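Local coordinates for CCHC-type domain-containing protein (Trypanosoma brucei brucei, PDB 7C45) that probably trims guide RNA as a zinc-knuckle 3'-5' exoribonuclease of the RNase D type, captured here with bound RNA and calcium at its nuclease site, at residues A[146-151]-A[192-197]; A[59-64]-A[186-191]. All coordinates share one frame; numbering follows the deposited sequence.

Contact 1 (A[146-151]-A[192-197]); sequences YVLKSV and VRHILL. With nucleotides of chain B.
L148 of helix 144-152 reaches across to H194 and L197, packing that helix against helix 182-202 within the 3'-5' exonuclease domain; the CA atoms of L148 and H194 are 7.4 Å apart. From CB, which points at the other helix, the side chain turns at a chi1 of -91°, away from any fully staggered setting, and splits at CG so that both methyls face the second helix. CD1 sits over the face of the H194 ring, 3.6 Å from the ring centroid and only 16° off its normal: a CH-pi contact. The same methyl is 3.5 Å from H194 CG. The other methyl, CD2, is 4.1 Å from H194 CB and also 4.1 Å from L197 CD1, so the leucine fork bridges two residues one turn apart. L197 holds CG between its backbone N and carbonyl carbon (chi1 77°), and its CD2 is at the edge of the imidazole, in the ring plane. L198 also packs on L148, and L12 of helix 4-12 on H194. On the far side of helix 144-152, the Y146 ring lies nearly parallel to the base of U6 of chain B, with N3 of the base 3.4 Å above the ring centre. H194 has been seen to bind zinc, absent from this chain. The contact is apolar: dispersion, through a ring face and a methyl-methyl touch, holds L148 here.

Contact 2 (A[59-64]-A[186-191]); sequences LVQACS and EYAAGD. With CA (calcium ion), chain E.
The contact forms part of the metal-bound active site of an RNase H-like 3'-5' exonuclease fold, consistent with the DEDD type, where strand 57-64 of the mixed central sheet meets helix 182-202. Q61 and L59, two residues apart on the strand and both facing the helix, converge on A188. L59 CD1 packs on A188 CB at 3.5 Å, an apolar contact just beside the polar one made by Q61. The Q61 side chain leaves the strand with CG anti to the carbonyl carbon (chi1 -55°) and bends at chi2, which swings the amide across to the helix backbone. There NE2 donates to A188 O at 3.1 Å with an N-H...O angle of 160°; the oxygen lies close to the amide plane, whereas the donor is tilted 22° from the carbonyl plane. NE2 also donates to E43 OE2, so one amide group ties a metal ligand on strand 37-44 to the helix and acts in the second shell. The calcium ion is held by D191 OD2 at 2.4 Å, with D41, E43 and a phosphate of the bound RNA as further ligands; water 2 joins at 2.5 Å and water 1 at a longer 2.9 Å. Y187, four residues before D191, matches the tyrosine position of the DEDDy pattern. Between these two residues the helix is opened: instead of a direct bond, water 1 accepts from D191 N at 3.1 Å and donates to Y187 O at 2.9 Å.

Overall arrangement
Helix 182-202 carries one side of both contacts: its segment 186-191 faces the sheet in contact 2 and the next six residues, 192-197, face helix 144-152 in contact 1. The contact centres are about 13 Å apart. V192 and L196, on another face than H194, extend the packing along strand 57-64, with V192 CG1 3.7 Å from Q61 O and L196 CD2 3.8 Å from C63 SG. R193 NH1 and E186 OE1 form a salt bridge of 2.7 Å along the same helix, joining segments 186-191 and 192-197. The side chain of H194 is about 4 Å from that of D191 and about 9 Å from a bound calcium, which places contact 1 at the border of the nuclease site.

Contact 1 (A[146-151]-A[192-197])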
ATOM      1  N   TYR A 146       1.624  -2.556 -10.194  1.00 15.14           N
ATOM      2  CA  TYR A 146       3.013  -2.884 -10.492  1.00 16.35           C
ATOM      3  C   TYR A 146       3.668  -3.652  -9.351  1.00 17.78           C
ATOM      4  O   TYR A 146       4.416  -4.614  -9.582  1.00 15.08           O
ATOM      5  CB  TYR A 146       3.785  -1.596 -10.775  1.00 14.96           C
ATOM      6  CG  TYR A 146       5.215  -1.837 -11.228  1.00 14.96           C
ATOM      7  CD1 TYR A 146       6.231  -2.038 -10.314  1.00 18.54           C
ATOM      8  CD2 TYR A 146       5.531  -1.862 -12.574  1.00 18.96           C
ATOM      9  CE1 TYR A 146       7.523  -2.270 -10.730  1.00 22.00           C
ATOM     10  CE2 TYR A 146       6.820  -2.071 -13.000  1.00 21.84           C
ATOM     11  CZ  TYR A 146       7.814  -2.272 -12.076  1.00 21.13           C
ATOM     12  OH  TYR A 146       9.104  -2.496 -12.494  1.00 20.96           O
ATOM     13  N   VAL A 147       3.438  -3.222  -8.110  1.00 14.84           N
ATOM     14  CA  VAL A 147       4.058  -3.924  -6.996  1.00 15.32           C
ATOM     15  C   VAL A 147       3.485  -5.322  -6.874  1.00 14.94           C
ATOM     16  O   VAL A 147       4.215  -6.284  -6.619  1.00 18.22           O
ATOM     17  CB  VAL A 147       3.892  -3.140  -5.691  1.00 14.51           C
ATOM     18  CG1 VAL A 147       4.497  -3.952  -4.542  1.00 14.54           C
ATOM     19  CG2 VAL A 147       4.532  -1.809  -5.814  1.00 14.35           C
ATOM     20  N   LEU A 148       2.171  -5.459  -7.049  1.00 15.07           N
ATOM     21  CA  LEU A 148       1.560  -6.779  -6.969  1.00 17.70           C
ATOM     22  C   LEU A 148       2.194  -7.740  -7.972  1.00 17.05           C
ATOM     23  O   LEU A 148       2.553  -8.867  -7.623  1.00 16.80           O
ATOM     24  CB  LEU A 148       0.052  -6.664  -7.186  1.00 20.85           C
ATOM     25  CG  LEU A 148      -0.771  -6.478  -5.921  1.00 21.42           C
ATOM     26  CD1 LEU A 148      -2.225  -6.284  -6.319  1.00 27.92           C
ATOM     27  CD2 LEU A 148      -0.607  -7.686  -4.999  1.00 15.57           C
ATOM     28  N   LYS A 149       2.384  -7.284  -9.214  1.00 20.23           N
ATOM     29  CA  LYS A 149       2.934  -8.137 -10.266  1.00 21.91           C
ATOM     30  C   LYS A 149       4.387  -8.489  -9.993  1.00 17.80           C
ATOM     31  O   LYS A 149       4.793  -9.658 -10.099  1.00 19.26           O
ATOM     32  CB  LYS A 149       2.788  -7.427 -11.614  1.00 19.54           C
ATOM     33  CG  LYS A 149       3.275  -8.195 -12.832  1.00 26.84           C
ATOM     34  CD  LYS A 149       2.629  -7.610 -14.083  1.00 31.53           C
ATOM     35  CE  LYS A 149       3.597  -7.504 -15.258  1.00 34.07           C
ATOM     36  NZ  LYS A 149       4.152  -8.814 -15.646  1.00 28.59           N
ATOM     37  N   SER A 150       5.187  -7.497  -9.627  1.00 17.12           N
ATOM     38  CA  SER A 150       6.601  -7.753  -9.408  1.00 21.89           C
ATOM     39  C   SER A 150       6.843  -8.596  -8.159  1.00 17.29           C
ATOM     40  O   SER A 150       7.748  -9.431  -8.149  1.00 23.02           O
ATOM     41  CB  SER A 150       7.365  -6.437  -9.325  1.00 25.82           C
ATOM     42  OG  SER A 150       8.669  -6.674  -8.845  1.00 33.32           O
ATOM     43  N   VAL A 151       6.063  -8.399  -7.100  1.00 16.88           N
ATOM     44  CA  VAL A 151       6.329  -9.104  -5.850  1.00 18.91           C
ATOM     45  C   VAL A 151       5.607 -10.446  -5.786  1.00 17.73           C
ATOM     46  O   VAL A 151       6.192 -11.450  -5.380  1.00 19.96           O
ATOM     47  CB  VAL A 151       5.958  -8.231  -4.641  1.00 15.33           C
ATOM     48  CG1 VAL A 151       6.047  -9.051  -3.393  1.00 19.46           C
ATOM     49  CG2 VAL A 151       6.881  -7.020  -4.557  1.00 15.07           C
ATOM     50  N   VAL A 192      -6.788  -3.764   0.764  1.00 14.99           N
ATOM     51  CA  VAL A 192      -6.239  -4.299   2.008  1.00 14.97           C
ATOM     52  C   VAL A 192      -5.967  -5.791   1.883  1.00 15.27           C
ATOM     53  O   VAL A 192      -5.050  -6.303   2.530  1.00 15.29           O
ATOM     54  CB  VAL A 192      -7.129  -4.014   3.229  1.00 14.97           C
ATOM     55  CG1 VAL A 192      -6.985  -2.534   3.666  1.00 14.67           C
ATOM     56  CG2 VAL A 192      -8.593  -4.422   2.973  1.00 15.24           C
ATOM     57  N   ARG A 193      -6.747  -6.505   1.065  1.00 15.57           N
ATOM     58  CA  ARG A 193      -6.392  -7.895   0.762  1.00 15.90           C
ATOM     59  C   ARG A 193      -5.004  -7.959   0.143  1.00 17.13           C
ATOM     60  O   ARG A 193      -4.169  -8.778   0.533  1.00 15.89           O
ATOM     61  CB  ARG A 193      -7.402  -8.531  -0.199  1.00 16.27           C
ATOM     62  CG  ARG A 193      -8.810  -8.731   0.321  1.00 16.53           C
ATOM     63  CD  ARG A 193      -9.569  -9.649  -0.633  1.00 17.02           C
ATOM     64  NE  ARG A 193     -10.997  -9.627  -0.409  1.00 17.28           N
ATOM     65  CZ  ARG A 193     -11.865  -8.928  -1.133  1.00 17.34           C
ATOM     66  NH1 ARG A 193     -11.451  -8.157  -2.135  1.00 17.53           N
ATOM     67  NH2 ARG A 193     -13.154  -8.972  -0.841  1.00 17.62           N
ATOM     68  N   HIS A 194      -4.756  -7.098  -0.837  1.00 15.57           N
ATOM     69  CA  HIS A 194      -3.459  -7.057  -1.508  1.00 15.45           C
ATOM     70  C   HIS A 194      -2.349  -6.647  -0.557  1.00 15.20           C
ATOM     71  O   HIS A 194      -1.252  -7.183  -0.617  1.00 15.25           O
ATOM     72  CB  HIS A 194      -3.524  -6.088  -2.681  1.00 15.32           C
ATOM     73  CG  HIS A 194      -4.515  -6.487  -3.719  1.00 15.63           C
ATOM     74  ND1 HIS A 194      -4.786  -7.804  -4.020  1.00 28.19           N
ATOM     75  CD2 HIS A 194      -5.304  -5.743  -4.521  1.00 18.60           C
ATOM     76  CE1 HIS A 194      -5.705  -7.854  -4.966  1.00 23.27           C
ATOM     77  NE2 HIS A 194      -6.034  -6.619  -5.288  1.00 22.66           N
ATOM     78  N   ILE A 195      -2.625  -5.704   0.338  1.00 14.99           N
ATOM     79  CA  ILE A 195      -1.628  -5.300   1.316  1.00 14.83           C
ATOM     80  C   ILE A 195      -1.257  -6.467   2.219  1.00 15.08           C
ATOM     81  O   ILE A 195      -0.077  -6.702   2.493  1.00 15.11           O
ATOM     82  CB  ILE A 195      -2.144  -4.102   2.132  1.00 14.62           C
ATOM     83  CG1 ILE A 195      -2.195  -2.882   1.215  1.00 14.41           C
ATOM     84  CG2 ILE A 195      -1.218  -3.854   3.310  1.00 14.56           C
ATOM     85  CD1 ILE A 195      -2.949  -1.645   1.807  1.00 14.26           C
ATOM     86  N   LEU A 196      -2.256  -7.191   2.727  1.00 15.31           N
ATOM     87  CA  LEU A 196      -1.940  -8.271   3.652  1.00 15.62           C
ATOM     88  C   LEU A 196      -1.174  -9.378   2.937  1.00 15.87           C
ATOM     89  O   LEU A 196      -0.188  -9.905   3.461  1.00 16.03           O
ATOM     90  CB  LEU A 196      -3.226  -8.791   4.311  1.00 15.86           C
ATOM     91  CG  LEU A 196      -3.053  -9.823   5.436  1.00 16.23           C
ATOM     92  CD1 LEU A 196      -2.377  -9.199   6.639  1.00 16.11           C
ATOM     93  CD2 LEU A 196      -4.384 -10.475   5.842  1.00 16.54           C
ATOM     94  N   LEU A 197      -1.568  -9.706   1.716  1.00 15.95           N
ATOM     95  CA  LEU A 197      -0.844 -10.772   1.035  1.00 18.21           C
ATOM     96  C   LEU A 197       0.565 -10.323   0.668  1.00 17.25           C
ATOM     97  O   LEU A 197       1.510 -11.121   0.731  1.00 17.14           O
ATOM     98  CB  LEU A 197      -1.622 -11.250  -0.182  1.00 17.66           C
ATOM     99  CG  LEU A 197      -1.692 -10.517  -1.512  1.00 21.19           C
ATOM    100  CD1 LEU A 197      -0.498 -10.847  -2.420  1.00 22.00           C
ATOM    101  CD2 LEU A 197      -2.996 -10.848  -2.195  1.00 24.92           C
TER
ATOM    102  P     U B   6       6.129   2.589 -18.662  1.00 20.61           P
ATOM    103  OP1   U B   6       5.079   3.099 -19.562  1.00 20.41           O
ATOM    104  OP2   U B   6       7.195   3.497 -18.194  1.00 17.77           O
ATOM    105  O5'   U B   6       5.454   1.998 -17.357  1.00 19.78           O
ATOM    106  C5'   U B   6       4.438   1.014 -17.432  1.00 22.38           C
ATOM    107  C4'   U B   6       3.631   0.987 -16.157  1.00 27.45           C
ATOM    108  O4'   U B   6       4.449   0.448 -15.087  1.00 27.36           O
ATOM    109  C3'   U B   6       3.137   2.346 -15.663  1.00 30.13           C
ATOM    110  O3'   U B   6       1.910   2.146 -14.978  1.00 34.78           O
ATOM    111  C2'   U B   6       4.205   2.736 -14.647  1.00 30.53           C
ATOM    112  O2'   U B   6       3.798   3.651 -13.653  1.00 25.94           O
ATOM    113  C1'   U B   6       4.539   1.387 -14.036  1.00 26.08           C
ATOM    114  N1    U B   6       5.885   1.316 -13.471  1.00 19.60           N
ATOM    115  C2    U B   6       5.978   1.321 -12.099  1.00 18.78           C
ATOM    116  O2    U B   6       5.008   1.388 -11.362  1.00 15.46           O
ATOM    117  N3    U B   6       7.253   1.225 -11.603  1.00 18.13           N
ATOM    118  C4    U B   6       8.405   1.153 -12.340  1.00 22.35           C
ATOM    119  O4    U B   6       9.481   1.085 -11.738  1.00 23.81           O
ATOM    120  C5    U B   6       8.218   1.172 -13.760  1.00 21.22           C
ATOM    121  C6    U B   6       6.995   1.255 -14.283  1.00 19.24           C
TER

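Contact 2 (A[59-64]-A[186-191])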
ATOM      1  N   LEU A  59     -14.907   5.592   4.113  1.00 14.95           N
ATOM      2  CA  LEU A  59     -14.610   4.252   4.608  1.00 14.90           C
ATOM      3  C   LEU A  59     -13.191   4.194   5.158  1.00 14.62           C
ATOM      4  O   LEU A  59     -12.290   4.847   4.632  1.00 14.49           O
ATOM      5  CB  LEU A  59     -14.744   3.211   3.485  1.00 15.11           C
ATOM      6  CG  LEU A  59     -16.097   3.078   2.788  1.00 15.48           C
ATOM      7  CD1 LEU A  59     -16.030   2.085   1.621  1.00 15.72           C
ATOM      8  CD2 LEU A  59     -17.194   2.682   3.817  1.00 15.63           C
ATOM      9  N   VAL A  60     -12.995   3.426   6.231  1.00 14.57           N
ATOM     10  CA  VAL A  60     -11.680   2.917   6.609  1.00 14.42           C
ATOM     11  C   VAL A  60     -11.747   1.402   6.494  1.00 14.58           C
ATOM     12  O   VAL A  60     -12.688   0.791   7.003  1.00 14.76           O
ATOM     13  CB  VAL A  60     -11.273   3.344   8.028  1.00 14.31           C
ATOM     14  CG1 VAL A  60      -9.958   2.652   8.439  1.00 14.25           C
ATOM     15  CG2 VAL A  60     -11.173   4.868   8.109  1.00 14.21           C
ATOM     16  N   GLN A  61     -10.808   0.810   5.757  1.00 14.55           N
ATOM     17  CA  GLN A  61     -10.839  -0.622   5.481  1.00 14.75           C
ATOM     18  C   GLN A  61      -9.723  -1.320   6.247  1.00 14.71           C
ATOM     19  O   GLN A  61      -8.641  -0.767   6.410  1.00 14.52           O
ATOM     20  CB  GLN A  61     -10.715  -0.887   3.982  1.00 14.84           C
ATOM     21  CG  GLN A  61     -11.775  -0.130   3.179  1.00 14.95           C
ATOM     22  CD  GLN A  61     -11.264   1.192   2.655  1.00 14.76           C
ATOM     23  OE1 GLN A  61     -11.335   2.220   3.331  1.00 14.61           O
ATOM     24  NE2 GLN A  61     -10.728   1.172   1.453  1.00 14.79           N
ATOM     25  N   ALA A  62     -10.007  -2.521   6.759  1.00 14.96           N
ATOM     26  CA  ALA A  62      -9.028  -3.226   7.578  1.00 15.01           C
ATOM     27  C   ALA A  62      -9.079  -4.715   7.284  1.00 15.33           C
ATOM     28  O   ALA A  62     -10.157  -5.301   7.155  1.00 15.59           O
ATOM     29  CB  ALA A  62      -9.257  -3.018   9.071  1.00 15.04           C
ATOM     30  N   CYS A  63      -7.910  -5.325   7.223  1.00 15.37           N
ATOM     31  CA  CYS A  63      -7.828  -6.769   7.035  1.00 15.73           C
ATOM     32  C   CYS A  63      -6.639  -7.250   7.844  1.00 15.82           C
ATOM     33  O   CYS A  63      -5.522  -6.786   7.602  1.00 15.60           O
ATOM     34  CB  CYS A  63      -7.672  -7.105   5.559  1.00 15.76           C
ATOM     35  SG  CYS A  63      -7.733  -8.888   5.208  1.00 16.29           S
ATOM     36  N   SER A  64      -6.881  -8.137   8.812  1.00 16.17           N
ATOM     37  CA  SER A  64      -5.856  -8.541   9.765  1.00 16.33           C
ATOM     38  C   SER A  64      -5.612 -10.043   9.697  1.00 20.87           C
ATOM     39  O   SER A  64      -6.351 -10.794   9.067  1.00 17.05           O
ATOM     40  CB  SER A  64      -6.240  -8.145  11.193  1.00 16.39           C
ATOM     41  OG  SER A  64      -6.921  -9.206  11.848  1.00 16.85           O
ATOM     42  N   GLU A 186     -16.832  -3.767  -2.874  1.00 17.64           N
ATOM     43  CA  GLU A 186     -15.786  -4.693  -3.293  1.00 17.61           C
ATOM     44  C   GLU A 186     -14.564  -3.939  -3.784  1.00 17.21           C
ATOM     45  O   GLU A 186     -13.422  -4.324  -3.497  1.00 16.92           O
ATOM     46  CB  GLU A 186     -16.324  -5.625  -4.379  1.00 18.23           C
ATOM     47  CG  GLU A 186     -15.323  -6.669  -4.904  1.00 19.75           C
ATOM     48  CD  GLU A 186     -14.492  -7.353  -3.816  1.00 25.72           C
ATOM     49  OE1 GLU A 186     -13.259  -7.474  -4.002  1.00 28.69           O
ATOM     50  OE2 GLU A 186     -15.060  -7.749  -2.782  1.00 27.15           O
ATOM     51  N   TYR A 187     -14.797  -2.869  -4.537  1.00 17.24           N
ATOM     52  CA  TYR A 187     -13.706  -1.986  -4.919  1.00 18.66           C
ATOM     53  C   TYR A 187     -12.953  -1.515  -3.687  1.00 16.35           C
ATOM     54  O   TYR A 187     -11.738  -1.656  -3.608  1.00 16.06           O
ATOM     55  CB  TYR A 187     -14.232  -0.801  -5.712  1.00 18.03           C
ATOM     56  CG  TYR A 187     -13.126   0.095  -6.200  1.00 24.82           C
ATOM     57  CD1 TYR A 187     -12.652   1.136  -5.410  1.00 25.60           C
ATOM     58  CD2 TYR A 187     -12.552  -0.095  -7.457  1.00 27.88           C
ATOM     59  CE1 TYR A 187     -11.644   1.960  -5.852  1.00 32.15           C
ATOM     60  CE2 TYR A 187     -11.541   0.729  -7.904  1.00 31.44           C
ATOM     61  CZ  TYR A 187     -11.093   1.752  -7.094  1.00 36.42           C
ATOM     62  OH  TYR A 187     -10.089   2.586  -7.521  1.00 46.57           O
ATOM     63  N   ALA A 188     -13.675  -0.987  -2.692  1.00 16.26           N
ATOM     64  CA  ALA A 188     -13.023  -0.545  -1.468  1.00 15.82           C
ATOM     65  C   ALA A 188     -12.315  -1.685  -0.752  1.00 15.72           C
ATOM     66  O   ALA A 188     -11.338  -1.449  -0.046  1.00 15.39           O
ATOM     67  CB  ALA A 188     -14.039   0.107  -0.522  1.00 15.82           C
ATOM     68  N   ALA A 189     -12.800  -2.918  -0.898  1.00 16.05           N
ATOM     69  CA  ALA A 189     -12.208  -4.019  -0.144  1.00 16.04           C
ATOM     70  C   ALA A 189     -10.891  -4.510  -0.727  1.00 15.94           C
ATOM     71  O   ALA A 189     -10.121  -5.143  -0.012  1.00 15.85           O
ATOM     72  CB  ALA A 189     -13.171  -5.205  -0.083  1.00 16.50           C
ATOM     73  N   GLY A 190     -10.610  -4.204  -1.992  1.00 15.99           N
ATOM     74  CA  GLY A 190      -9.539  -4.905  -2.691  1.00 16.01           C
ATOM     75  C   GLY A 190      -8.156  -4.608  -2.142  1.00 15.62           C
ATOM     76  O   GLY A 190      -7.346  -5.517  -1.961  1.00 15.66           O
ATOM     77  N   ASP A 191      -7.857  -3.336  -1.871  1.00 15.30           N
ATOM     78  CA  ASP A 191      -6.472  -2.991  -1.562  1.00 15.00           C
ATOM     79  C   ASP A 191      -5.962  -3.665  -0.292  1.00 14.94           C
ATOM     80  O   ASP A 191      -4.799  -4.082  -0.248  1.00 14.88           O
ATOM     81  CB  ASP A 191      -6.290  -1.485  -1.449  1.00 17.38           C
ATOM     82  CG  ASP A 191      -6.305  -0.792  -2.786  1.00 23.07           C
ATOM     83  OD1 ASP A 191      -6.125  -1.461  -3.820  1.00 24.04           O
ATOM     84  OD2 ASP A 191      -6.496   0.436  -2.798  1.00 25.03           O
TER
HETATM   85 CA    CA E 403      -8.111   1.856  -1.699  1.00 18.92          CA
HETATM   86  O   HOH W   1      -9.354  -0.623  -2.421  1.00 18.31           O
HETATM   87  O   HOH W   2      -9.111   1.921  -3.974  1.00 36.47           O